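Local coordinates for protein glutathione-independent glyoxalase DJ-1 (Schizosaccharomyces pombe, PDB 4QYT) that converts methylglyoxal to D-lactate in a single glutathione-independent step and helps protect cells against reactive oxygen species, at residues 13-18 / 78-83; 129-134 / 160-165. All coordinates share one frame; numbering follows the deposited sequence. Where two conformers were deposited one is given.

Interaction 1 (13-18 / 78-83); sequences DGTDEI and IIPGGG. With EDO (1,2-ethanediol), chain G.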
# COMPACT_ATOMS: atom_id res chain seq x y z
N ASP A 13 -4.20 -13.90 -7.58
CA ASP A 13 -3.80 -13.13 -8.75
C ASP A 13 -4.84 -12.05 -9.00
O ASP A 13 -6.04 -12.31 -8.97
CB ASP A 13 -3.60 -14.08 -9.94
CG ASP A 13 -2.51 -15.06 -9.67
OD1 ASP A 13 -1.37 -14.65 -9.47
OD2 ASP A 13 -2.80 -16.27 -9.52
N GLY A 14 -4.38 -10.82 -9.22
CA GLY A 14 -5.32 -9.73 -9.42
C GLY A 14 -5.69 -8.98 -8.15
O GLY A 14 -6.49 -8.04 -8.23
N THR A 15 -5.11 -9.33 -6.98
CA THR A 15 -5.39 -8.56 -5.77
C THR A 15 -4.71 -7.19 -5.85
O THR A 15 -3.54 -7.07 -6.26
CB THR A 15 -4.91 -9.32 -4.52
OG1 THR A 15 -5.78 -10.45 -4.30
CG2 THR A 15 -4.89 -8.44 -3.29
N ASP A 16 -5.41 -6.17 -5.38
CA ASP A 16 -4.86 -4.83 -5.36
C ASP A 16 -3.71 -4.66 -4.36
O ASP A 16 -3.84 -5.00 -3.19
CB ASP A 16 -5.97 -3.83 -5.02
CG ASP A 16 -5.47 -2.43 -5.09
OD1 ASP A 16 -5.26 -1.96 -6.22
OD2 ASP A 16 -5.30 -1.81 -4.02
N GLU A 17 -2.63 -4.06 -4.85
CA GLU A 17 -1.43 -3.86 -4.02
C GLU A 17 -1.69 -2.95 -2.83
O GLU A 17 -1.16 -3.18 -1.72
CB GLU A 17 -0.30 -3.28 -4.85
CG GLU A 17 0.26 -4.16 -5.96
CD GLU A 17 -0.44 -4.12 -7.30
OE1 GLU A 17 -1.63 -3.70 -7.38
OE2 GLU A 17 0.20 -4.52 -8.29
N ILE A 18 -2.42 -1.86 -3.04
CA ILE A 18 -2.65 -0.89 -1.98
C ILE A 18 -3.50 -1.50 -0.87
O ILE A 18 -3.20 -1.33 0.34
CB ILE A 18 -3.26 0.41 -2.55
CG1 ILE A 18 -2.25 1.09 -3.47
CG2 ILE A 18 -3.73 1.31 -1.44
CD1 ILE A 18 -2.87 2.16 -4.38
N ILE A 78 -9.25 -11.37 6.11
CA ILE A 78 -9.32 -10.12 5.33
C ILE A 78 -9.33 -10.49 3.85
O ILE A 78 -8.49 -11.22 3.36
CB ILE A 78 -8.11 -9.20 5.66
CG1 ILE A 78 -8.03 -8.92 7.16
CG2 ILE A 78 -8.22 -7.91 4.83
CD1 ILE A 78 -6.81 -8.13 7.56
N ILE A 79 -10.26 -9.82 3.15
CA ILE A 79 -10.47 -10.01 1.73
C ILE A 79 -10.27 -8.66 1.07
O ILE A 79 -11.08 -7.71 1.22
CB ILE A 79 -11.85 -10.59 1.39
CG1 ILE A 79 -12.09 -11.81 2.28
CG2 ILE A 79 -11.85 -11.05 -0.07
CD1 ILE A 79 -13.45 -12.46 2.13
N PRO A 80 -9.13 -8.53 0.39
CA PRO A 80 -8.88 -7.29 -0.33
C PRO A 80 -9.56 -7.30 -1.71
O PRO A 80 -10.09 -8.32 -2.15
CB PRO A 80 -7.35 -7.28 -0.44
CG PRO A 80 -6.99 -8.77 -0.51
CD PRO A 80 -7.99 -9.46 0.33
N GLY A 81 -9.48 -6.14 -2.38
CA GLY A 81 -10.09 -5.98 -3.69
C GLY A 81 -9.11 -6.05 -4.84
O GLY A 81 -8.14 -6.80 -4.80
N GLY A 82 -9.37 -5.22 -5.84
CA GLY A 82 -8.86 -5.46 -7.18
C GLY A 82 -9.85 -6.33 -7.94
O GLY A 82 -10.35 -7.31 -7.39
N GLY A 83 -10.17 -6.00 -9.19
CA GLY A 83 -11.28 -6.68 -9.85
C GLY A 83 -11.09 -8.18 -9.96
O GLY A 83 -11.98 -8.96 -9.61
C1 EDO G . -9.64 -3.14 -10.25
O1 EDO G . -9.10 -4.08 -11.15
C2 EDO G . -8.42 -2.76 -9.44
O2 EDO G . -8.54 -1.41 -9.08
O HOH W 1 -8.29 -9.46 -4.05
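Thr-15 turns its methyl to Pro-80: with chi1 at -71°, OG1 lies beside the backbone N and CG2 anti to it. The methyl CG2 of Thr-15 comes obliquely against the ring, 3.5 Å from Pro-80 CG, tighter than usual for two carbons. In Asp-16, CG stands anti to the backbone N (chi1 -176°); CB faces Gly-82 N at 3.8 Å, while the carboxylate leads away; OD2 accepts the N-H of Glu-19, an N-cap of helix 17-29, and OD1 forms a salt bridge with Arg-29 of the second subunit.

Gly-81 O is gripped from several directions. Asp-16 N, lying above the carbonyl plane, donates to Gly-81 O over 2.9 Å in a nearly straight bond (165°). Thr-15 CA adds a CA-H...O contact to Gly-81 O at 3.4 Å. A water donates to Gly-81 O (2.8 Å) and to Pro-80 O (2.9 Å), and accepts from Thr-15 OG1 at 2.7 Å, tying both segments together; Thr-15 OG1 also accepts the N-H of Ala-12. Beyond the turn, Gly-83 N donates to O1 of a 1,2-ethanediol, probably from the crystallisation liquor, at 2.9 Å.

The buried Gly-81–Gly-82 peptide is thus fixed through its carbonyl, while its N-H, on Gly-82, binds OD2 of the cysteine sulfinate at position 114, the inferred active-site cysteine. Bonding at the carbonyl probably polarises that N-H and strengthens its hold on the oxidised side chain.

Interaction 2 (129-134 / 160-165); sequences QITGHP and TSQGPG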
# COMPACT_ATOMS: atom_id res chain seq x y z
N GLN A 129 -26.34 -3.40 6.33
CA GLN A 129 -25.61 -2.29 5.71
C GLN A 129 -24.23 -2.73 5.25
O GLN A 129 -23.69 -3.72 5.75
CB GLN A 129 -25.48 -1.14 6.70
CG GLN A 129 -26.84 -0.66 7.23
CD GLN A 129 -26.75 0.61 8.05
OE1 GLN A 129 -27.48 1.57 7.79
NE2 GLN A 129 -25.99 0.56 9.14
N ILE A 130 -23.65 -1.99 4.30
CA ILE A 130 -22.36 -2.37 3.72
C ILE A 130 -21.82 -1.14 3.03
O ILE A 130 -22.56 -0.22 2.66
CB ILE A 130 -22.52 -3.57 2.75
CG1 ILE A 130 -21.25 -4.44 2.73
CG2 ILE A 130 -23.02 -3.13 1.37
CD1 ILE A 130 -21.40 -5.73 1.97
N THR A 131 -20.52 -1.15 2.79
CA THR A 131 -19.99 -0.30 1.74
C THR A 131 -19.05 -1.10 0.87
O THR A 131 -18.79 -2.26 1.14
CB THR A 131 -19.33 0.99 2.29
OG1 THR A 131 -19.18 1.91 1.21
CG2 THR A 131 -17.99 0.72 2.90
N GLY A 132 -18.56 -0.45 -0.17
CA GLY A 132 -17.64 -1.08 -1.10
C GLY A 132 -17.32 -0.05 -2.14
O GLY A 132 -17.60 1.17 -2.01
N HIS A 133 -16.63 -0.47 -3.19
CA HIS A 133 -16.21 0.50 -4.19
C HIS A 133 -17.45 1.01 -4.91
O HIS A 133 -18.36 0.23 -5.16
CB HIS A 133 -15.22 -0.15 -5.15
CG HIS A 133 -14.47 0.84 -5.99
ND1 HIS A 133 -14.84 1.15 -7.28
CD2 HIS A 133 -13.47 1.70 -5.68
CE1 HIS A 133 -14.10 2.15 -7.72
NE2 HIS A 133 -13.23 2.48 -6.79
N PRO A 134 -17.53 2.34 -5.16
CA PRO A 134 -18.68 2.89 -5.90
C PRO A 134 -19.01 2.10 -7.16
O PRO A 134 -20.18 1.99 -7.52
CB PRO A 134 -18.22 4.30 -6.24
CG PRO A 134 -17.37 4.67 -5.06
CD PRO A 134 -16.61 3.41 -4.72
N THR A 160 -16.39 -3.40 6.31
CA THR A 160 -16.27 -3.19 4.87
C THR A 160 -15.81 -1.77 4.56
O THR A 160 -15.92 -0.87 5.40
CB THR A 160 -17.58 -3.54 4.13
OG1 THR A 160 -18.66 -2.71 4.59
CG2 THR A 160 -17.92 -4.99 4.24
N SER A 161 -15.16 -1.60 3.41
CA SER A 161 -14.55 -0.33 3.06
C SER A 161 -14.46 -0.15 1.55
O SER A 161 -14.68 -1.07 0.80
CB SER A 161 -13.19 -0.26 3.72
OG SER A 161 -12.56 0.98 3.65
N GLN A 162 -14.25 1.08 1.12
CA GLN A 162 -14.53 1.46 -0.26
C GLN A 162 -13.42 1.20 -1.28
O GLN A 162 -13.71 0.78 -2.41
CB GLN A 162 -14.90 2.94 -0.31
CG GLN A 162 -16.21 3.24 0.42
CD GLN A 162 -16.70 4.64 0.21
OE1 GLN A 162 -15.99 5.61 0.48
NE2 GLN A 162 -17.94 4.76 -0.27
N GLY A 163 -12.17 1.54 -1.00
CA GLY A 163 -11.21 1.56 -2.08
C GLY A 163 -9.80 1.77 -1.64
O GLY A 163 -9.51 1.81 -0.45
N PRO A 164 -8.89 1.94 -2.60
CA PRO A 164 -7.50 2.12 -2.21
C PRO A 164 -7.30 3.27 -1.28
O PRO A 164 -6.52 3.18 -0.35
CB PRO A 164 -6.77 2.31 -3.55
CG PRO A 164 -7.71 1.93 -4.58
CD PRO A 164 -9.08 1.87 -4.06
N GLY A 165 -8.04 4.36 -1.49
CA GLY A 165 -7.92 5.52 -0.60
C GLY A 165 -8.36 5.29 0.82
O GLY A 165 -7.98 6.06 1.68
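Thr-160 OG1 accepts the backbone N-H of Thr-131 at 3.0 Å in an almost straight bond (172°). With chi1 at 61°, OG1 sits between its own backbone N and carbonyl carbon, while Thr-160 CG2 is carried to 3.7 Å from Ile-130 CG1, the two side chains crossing at about a right angle. On Thr-131, CG2 packs on Ser-161 CA (3.6 Å). Its OG1 lies 3.3 Å from Gln-162 CG, and bonds to Leu-148 O. The Gln-162 chain runs extended across Thr-131, carrying NE2 to Tyr-147 OH and Asp-149 OD1; Tyr-147 OH also bonds Gly-132 O, so one phenol serves both segments.

Gly-132 CA makes a CA-H...O contact with Ser-161 O at 3.5 Å. Next along, Gln-162 O touches His-133 CA at 3.1 Å and lies at the edge of the imidazole, near its plane; Pro-134 CD covers one face off-centre. His-133, an inferred active-site residue, has ND1 on Ser-135 OG and NE2 on Ser-190 O of the second subunit.

The contact joins strand 129-130, paired in parallel with 146-147, to the end of strand 158-161, which lies between 109-112 and 152-155 in the main sheet; Pro-164 then packs on helix 17-29.

In the fold
Both interactions are buried, and both gather at the ends of strands of the same seven-strand sheet: interaction 1 just past strand 76-79, interaction 2 at the last residues of 158-161 and just beyond. Their centres lie about 13 Å apart, joined where Ile-18 CG2 packs on Pro-164 O. Interaction 1 is mostly backbone and water, glycine-rich, and sets the start of helix 17-29 against the turn that holds the oxidised cysteine. Interaction 2 buries nearly twice the area and relies more on side chains, threonine against threonine and glutamine, attaching a small outlying two-strand sheet and His-133. Helix 17-29 carries Glu-19, the third inferred active-site residue, close to both Gly-81 and Gly-163. Both interactions reach the second subunit, by a salt bridge in interaction 1 and through the imidazole in interaction 2.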